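Local atomic coordinates of porin B (Pseudomonas putida, PDB entry 4GEY), a protein that forms a beta-barrel channel in the outer membrane that probably takes up glucose and related sugars. Residues N159-D164 against F313-V318; S286-W291 against A322-D327. The protein carries 2 engineered substitutions. One frame throughout, in Å; residues are numbered along the deposited sequence.

Contact 1 (N159-D164 against F313-V318)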
loop_
_atom_site.group_PDB
_atom_site.type_symbol
_atom_site.label_atom_id
_atom_site.label_comp_id
_atom_site.label_asym_id
_atom_site.label_seq_id
_atom_site.Cartn_x
_atom_site.Cartn_y
_atom_site.Cartn_z
ATOM N N ASN A 159 -7.683 6.135 2.576
ATOM C CA ASN A 159 -7.250 5.777 1.222
ATOM C C ASN A 159 -7.071 4.262 1.119
ATOM O O ASN A 159 -6.281 3.758 0.325
ATOM C CB ASN A 159 -5.947 6.533 0.899
ATOM C CG ASN A 159 -5.454 6.311 -0.528
ATOM O OD1 ASN A 159 -4.261 6.100 -0.757
ATOM N ND2 ASN A 159 -6.364 6.358 -1.488
ATOM N N SER A 160 -7.806 3.537 1.953
ATOM C CA SER A 160 -7.645 2.089 2.067
ATOM C C SER A 160 -8.082 1.356 0.810
ATOM O O SER A 160 -9.101 1.698 0.213
ATOM C CB SER A 160 -8.434 1.572 3.260
ATOM O OG SER A 160 -8.118 2.286 4.423
ATOM N N PHE A 161 -7.304 0.343 0.430
ATOM C CA PHE A 161 -7.559 -0.491 -0.755
ATOM C C PHE A 161 -7.012 -1.883 -0.417
ATOM O O PHE A 161 -6.036 -1.980 0.314
ATOM C CB PHE A 161 -6.847 0.112 -1.980
ATOM C CG PHE A 161 -7.195 -0.555 -3.300
ATOM C CD1 PHE A 161 -8.431 -0.347 -3.901
ATOM C CD2 PHE A 161 -6.268 -1.368 -3.950
ATOM C CE1 PHE A 161 -8.745 -0.957 -5.104
ATOM C CE2 PHE A 161 -6.571 -1.978 -5.160
ATOM C CZ PHE A 161 -7.810 -1.780 -5.737
ATOM N N PRO A 162 -7.643 -2.962 -0.929
ATOM C CA PRO A 162 -7.196 -4.326 -0.579
ATOM C C PRO A 162 -5.812 -4.662 -1.124
ATOM O O PRO A 162 -5.162 -3.851 -1.793
ATOM C CB PRO A 162 -8.241 -5.232 -1.244
ATOM C CG PRO A 162 -9.442 -4.377 -1.436
ATOM C CD PRO A 162 -8.901 -2.976 -1.698
ATOM N N CYS A 163 -5.361 -5.875 -0.855
ATOM C CA CYS A 163 -4.018 -6.261 -1.252
ATOM C C CYS A 163 -3.978 -7.697 -1.752
ATOM O O CYS A 163 -3.297 -8.553 -1.178
ATOM C CB CYS A 163 -3.041 -6.090 -0.093
ATOM S SG CYS A 163 -1.322 -6.178 -0.608
ATOM N N ASP A 164 -4.708 -7.950 -2.830
ATOM C CA ASP A 164 -4.703 -9.271 -3.431
ATOM C C ASP A 164 -3.685 -9.364 -4.570
ATOM O O ASP A 164 -3.067 -10.422 -4.760
ATOM C CB ASP A 164 -6.102 -9.677 -3.880
ATOM C CG ASP A 164 -6.993 -10.063 -2.714
ATOM O OD1 ASP A 164 -6.449 -10.536 -1.688
ATOM O OD2 ASP A 164 -8.233 -9.891 -2.819
ATOM N N PHE A 313 -12.650 -1.561 -10.338
ATOM C CA PHE A 313 -12.002 -0.672 -9.380
ATOM C C PHE A 313 -11.158 0.380 -10.059
ATOM O O PHE A 313 -10.680 0.176 -11.178
ATOM C CB PHE A 313 -11.167 -1.447 -8.338
ATOM C CG PHE A 313 -9.977 -2.189 -8.911
ATOM C CD1 PHE A 313 -8.784 -1.534 -9.176
ATOM C CD2 PHE A 313 -10.042 -3.556 -9.149
ATOM C CE1 PHE A 313 -7.690 -2.215 -9.685
ATOM C CE2 PHE A 313 -8.941 -4.248 -9.659
ATOM C CZ PHE A 313 -7.764 -3.571 -9.924
ATOM N N ALA A 314 -10.964 1.495 -9.356
ATOM C CA ALA A 314 -10.123 2.589 -9.835
ATOM C C ALA A 314 -9.539 3.399 -8.693
ATOM O O ALA A 314 -10.145 3.545 -7.637
ATOM C CB ALA A 314 -10.892 3.490 -10.775
ATOM N N ASN A 315 -8.337 3.909 -8.918
ATOM C CA ASN A 315 -7.652 4.782 -7.979
ATOM C C ASN A 315 -7.039 5.939 -8.760
ATOM O O ASN A 315 -6.501 5.753 -9.853
ATOM C CB ASN A 315 -6.542 4.027 -7.248
ATOM C CG ASN A 315 -7.053 3.193 -6.086
ATOM O OD1 ASN A 315 -7.093 3.652 -4.941
ATOM N ND2 ASN A 315 -7.413 1.946 -6.367
ATOM N N PHE A 316 -7.138 7.131 -8.200
ATOM C CA PHE A 316 -6.525 8.316 -8.774
ATOM C C PHE A 316 -5.847 9.052 -7.634
ATOM O O PHE A 316 -6.294 9.024 -6.484
ATOM C CB PHE A 316 -7.563 9.230 -9.442
ATOM C CG PHE A 316 -8.383 8.550 -10.496
ATOM C CD1 PHE A 316 -9.565 7.893 -10.166
ATOM C CD2 PHE A 316 -7.973 8.553 -11.819
ATOM C CE1 PHE A 316 -10.321 7.253 -11.141
ATOM C CE2 PHE A 316 -8.729 7.917 -12.806
ATOM C CZ PHE A 316 -9.898 7.267 -12.466
ATOM N N THR A 317 -4.767 9.731 -7.949
ATOM C CA THR A 317 -3.973 10.319 -6.909
ATOM C C THR A 317 -3.349 11.567 -7.517
ATOM O O THR A 317 -3.072 11.612 -8.722
ATOM C CB THR A 317 -2.956 9.270 -6.431
ATOM O OG1 THR A 317 -3.051 9.073 -5.016
ATOM C CG2 THR A 317 -1.585 9.644 -6.820
ATOM N N VAL A 318 -3.194 12.600 -6.701
ATOM C CA VAL A 318 -2.702 13.899 -7.170
ATOM C C VAL A 318 -1.886 14.558 -6.057
ATOM O O VAL A 318 -2.331 14.607 -4.900
ATOM C CB VAL A 318 -3.869 14.825 -7.623
ATOM C CG1 VAL A 318 -3.536 16.282 -7.392
ATOM C CG2 VAL A 318 -4.203 14.598 -9.091
HETATM O O HOH W 1 -5.900 6.353 -4.408
HETATM O O HOH W 2 -5.505 3.530 -2.657
#

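Contact 2 (S286-W291 against A322-D327)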
loop_
_atom_site.group_PDB
_atom_site.type_symbol
_atom_site.label_atom_id
_atom_site.label_comp_id
_atom_site.label_asym_id
_atom_site.label_seq_id
_atom_site.Cartn_x
_atom_site.Cartn_y
_atom_site.Cartn_z
ATOM N N SER A 286 6.949 24.721 3.723
ATOM C CA SER A 286 6.515 24.357 5.062
ATOM C C SER A 286 5.523 23.186 5.091
ATOM O O SER A 286 5.118 22.739 6.167
ATOM C CB SER A 286 5.949 25.576 5.782
ATOM O OG SER A 286 4.809 26.063 5.110
ATOM N N SER A 287 5.162 22.669 3.917
ATOM C CA SER A 287 4.192 21.579 3.846
ATOM C C SER A 287 4.197 20.794 2.531
ATOM O O SER A 287 4.822 21.197 1.539
ATOM C CB SER A 287 2.782 22.132 4.065
ATOM O OG SER A 287 2.255 22.692 2.867
ATOM N N LYS A 288 3.476 19.673 2.543
ATOM C CA LYS A 288 3.109 18.933 1.333
ATOM C C LYS A 288 1.597 18.768 1.408
ATOM O O LYS A 288 1.022 18.920 2.490
ATOM C CB LYS A 288 3.774 17.557 1.302
ATOM C CG LYS A 288 5.287 17.578 1.441
ATOM C CD LYS A 288 5.887 16.184 1.334
ATOM C CE LYS A 288 6.528 15.944 -0.022
ATOM N NZ LYS A 288 5.579 15.430 -1.045
ATOM N N HIS A 289 0.952 18.452 0.284
ATOM C CA HIS A 289 -0.496 18.230 0.275
ATOM C C HIS A 289 -0.919 17.486 -0.993
ATOM O O HIS A 289 -0.209 17.524 -1.997
ATOM C CB HIS A 289 -1.246 19.566 0.365
ATOM C CG HIS A 289 -1.148 20.388 -0.879
ATOM N ND1 HIS A 289 -1.901 20.129 -2.005
ATOM C CD2 HIS A 289 -0.358 21.438 -1.192
ATOM C CE1 HIS A 289 -1.590 20.994 -2.953
ATOM N NE2 HIS A 289 -0.663 21.805 -2.481
ATOM N N GLY A 290 -2.080 16.829 -0.957
ATOM C CA GLY A 290 -2.606 16.167 -2.139
ATOM C C GLY A 290 -4.008 15.628 -1.957
ATOM O O GLY A 290 -4.587 15.779 -0.882
ATOM N N TRP A 291 -4.548 15.005 -3.006
ATOM C CA TRP A 291 -5.914 14.478 -2.999
ATOM C C TRP A 291 -5.942 13.047 -3.504
ATOM O O TRP A 291 -4.980 12.561 -4.101
ATOM C CB TRP A 291 -6.825 15.280 -3.924
ATOM C CG TRP A 291 -6.978 16.725 -3.627
ATOM C CD1 TRP A 291 -6.113 17.731 -3.959
ATOM C CD2 TRP A 291 -8.098 17.350 -2.995
ATOM N NE1 TRP A 291 -6.619 18.942 -3.554
ATOM C CE2 TRP A 291 -7.836 18.734 -2.956
ATOM C CE3 TRP A 291 -9.293 16.873 -2.449
ATOM C CZ2 TRP A 291 -8.721 19.642 -2.382
ATOM C CZ3 TRP A 291 -10.173 17.777 -1.888
ATOM C CH2 TRP A 291 -9.882 19.142 -1.855
ATOM N N ALA A 322 5.166 21.194 -6.248
ATOM C CA ALA A 322 6.344 21.796 -5.635
ATOM C C ALA A 322 7.371 20.761 -5.178
ATOM O O ALA A 322 8.559 20.884 -5.504
ATOM C CB ALA A 322 5.958 22.730 -4.484
ATOM N N THR A 323 6.912 19.743 -4.453
ATOM C CA THR A 323 7.818 18.872 -3.697
ATOM C C THR A 323 7.776 17.367 -4.010
ATOM O O THR A 323 8.707 16.644 -3.685
ATOM C CB THR A 323 7.588 19.044 -2.185
ATOM O OG1 THR A 323 6.299 18.523 -1.829
ATOM C CG2 THR A 323 7.676 20.508 -1.792
ATOM N N ASN A 324 6.700 16.908 -4.634
ATOM C CA ASN A 324 6.465 15.487 -4.827
ATOM C C ASN A 324 6.991 14.951 -6.162
ATOM O O ASN A 324 6.700 15.517 -7.214
ATOM C CB ASN A 324 4.969 15.224 -4.731
ATOM C CG ASN A 324 4.659 13.921 -4.036
ATOM O OD1 ASN A 324 4.822 13.806 -2.819
ATOM N ND2 ASN A 324 4.209 12.927 -4.805
ATOM N N VAL A 325 7.754 13.858 -6.119
ATOM C CA VAL A 325 8.359 13.295 -7.331
ATOM C C VAL A 325 7.294 12.753 -8.279
ATOM O O VAL A 325 7.282 13.089 -9.473
ATOM C CB VAL A 325 9.357 12.157 -7.022
ATOM C CG1 VAL A 325 9.872 11.564 -8.306
ATOM C CG2 VAL A 325 10.514 12.655 -6.179
ATOM N N VAL A 326 6.412 11.904 -7.747
ATOM C CA VAL A 326 5.210 11.499 -8.468
ATOM C C VAL A 326 4.197 12.644 -8.504
ATOM O O VAL A 326 3.734 13.126 -7.475
ATOM C CB VAL A 326 4.552 10.306 -7.838
ATOM C CG1 VAL A 326 3.268 9.962 -8.597
ATOM C CG2 VAL A 326 5.525 9.139 -7.815
ATOM N N ASP A 327 3.879 13.065 -9.718
ATOM C CA ASP A 327 3.020 14.203 -10.009
ATOM C C ASP A 327 1.566 13.817 -9.722
ATOM O O ASP A 327 0.845 14.498 -8.976
ATOM C CB ASP A 327 3.183 14.504 -11.502
ATOM C CG ASP A 327 2.662 15.847 -11.895
ATOM O OD1 ASP A 327 1.598 16.254 -11.386
ATOM O OD2 ASP A 327 3.319 16.500 -12.733
#

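Contact 1 (N159-D164 against F313-V318)
F161 and N315 have the nearest CA atoms of the two segments, F161 CA lying 8.9 Å from N315 CA, so the irregular segment 159-164 meets strand 313-318 through side chains and water rather than by strand pairing. The ring of F161 swings across to the strand because its CG stands opposite the backbone N (chi1 -172°), and its leading atom, CZ, comes to 3.6 Å from CD1 of F313. The two rings form an offset edge-to-face pair, the edge of F161 turned to one face of F313, with planes at 61° and centroids 5.4 Å apart. N315 meets the same phenyl group differently. Its amide stands perpendicular to the F161 ring, and ND2 lies over one face near the rim, 3.4 Å from CE1 of F161. P162 CD lies over the opposite face, also near the rim, so the ring sits between an amide and a proline. F313, N315 and T317 point to the same side of their strand, the inside of a porin barrel, and 159-164 belongs to a loop that lies against that wall, as constriction loops do in porins; a bound glucose is about 10 Å from the side chain of F161. Two waters continue the contact beyond the phenyl ring. One accepts from ND2 of N159 at 3.0 Å and is placed to donate to OD1 of N315. The other sits 2.8 Å from that same OD1 and also lies within donating distance of the backbone O of N159, although the acceptors around it outnumber its protons. The remaining amide atoms are used as well: N315 ND2 bonds Q331 on the next strand, while N159 OD1 takes hydrogen bonds from S173 and V175, which should fix how both amides are turned.

Contact 2 (S286-W291 against A322-D327)
T323 is the first residue of 322-327 to meet K288, whose backbone is the nearest to it, the two CA atoms being 6.9 Å apart. The lysine chain passes obliquely beside the threonine hydroxyl, and its CE lies 3.2 Å from T323 OG1. That oxygen sits between the backbone N and carbonyl carbon of T323 (chi1 68°), which directs it at the lysine; its strongest polar partner, however, is D320, to which it is hydrogen-bonded. The methyl CG2 of T323 only brushes the backbone of S287. Next comes N324, which points to the same lysine and crosses its chain at about a right angle. K288 bends at its third and fourth torsions (chi3 103°), carrying NZ past the threonine to the amide oxygen OD1 of N324. The modelled separation of 2.5 Å between K288 NZ and N324 OD1 is doubtful at this resolution, yet it places the ammonium beside a polar oxygen. The other half of the amide is firmly held: N324 ND2 reaches the O of V326, two residues on, at 2.7 Å and almost straight, in the plane of both the amide and the carbonyl, and it also bonds the O of W178. V326 begins strand 326-337. D320 lies in a long, weak ion pair with K288, and V179 and A263 pack on the lysine chain; an alanine in place of K288 would probably leave the oxygens of T323 and N324, and the D320 carboxylate, without their cationic neighbour and open a gap beside V179. The arrangement is that of a short hairpin loop at the end of a porin beta-barrel, probably the extracellular end, with the lysine reaching the loop from strand 282-298, the neighbour of its first arm, strand 309-319.

Followed from the N terminus, the chain builds its first barrel strands, lays down 159-164, a loop between strand 145-149 and helix 175-178, and then adds several more strands before 286-291. Contact 1 closes when 313-318 arrives, spanning 148 intervening residues; contact 2 closes soon afterwards at 322-327, spanning 30. The two loops cross, because 286-291 lies within the first and 322-327 beyond its end. Contact 1 ties a long loop to strand 309-319, whereas contact 2 joins strand 282-298 to the turn leading into strand 326-337. Strand 309-319 runs between these two strands, and a probable backbone hydrogen bond from W291 N to V318 O, 2.9 Å, connects the contacts directly.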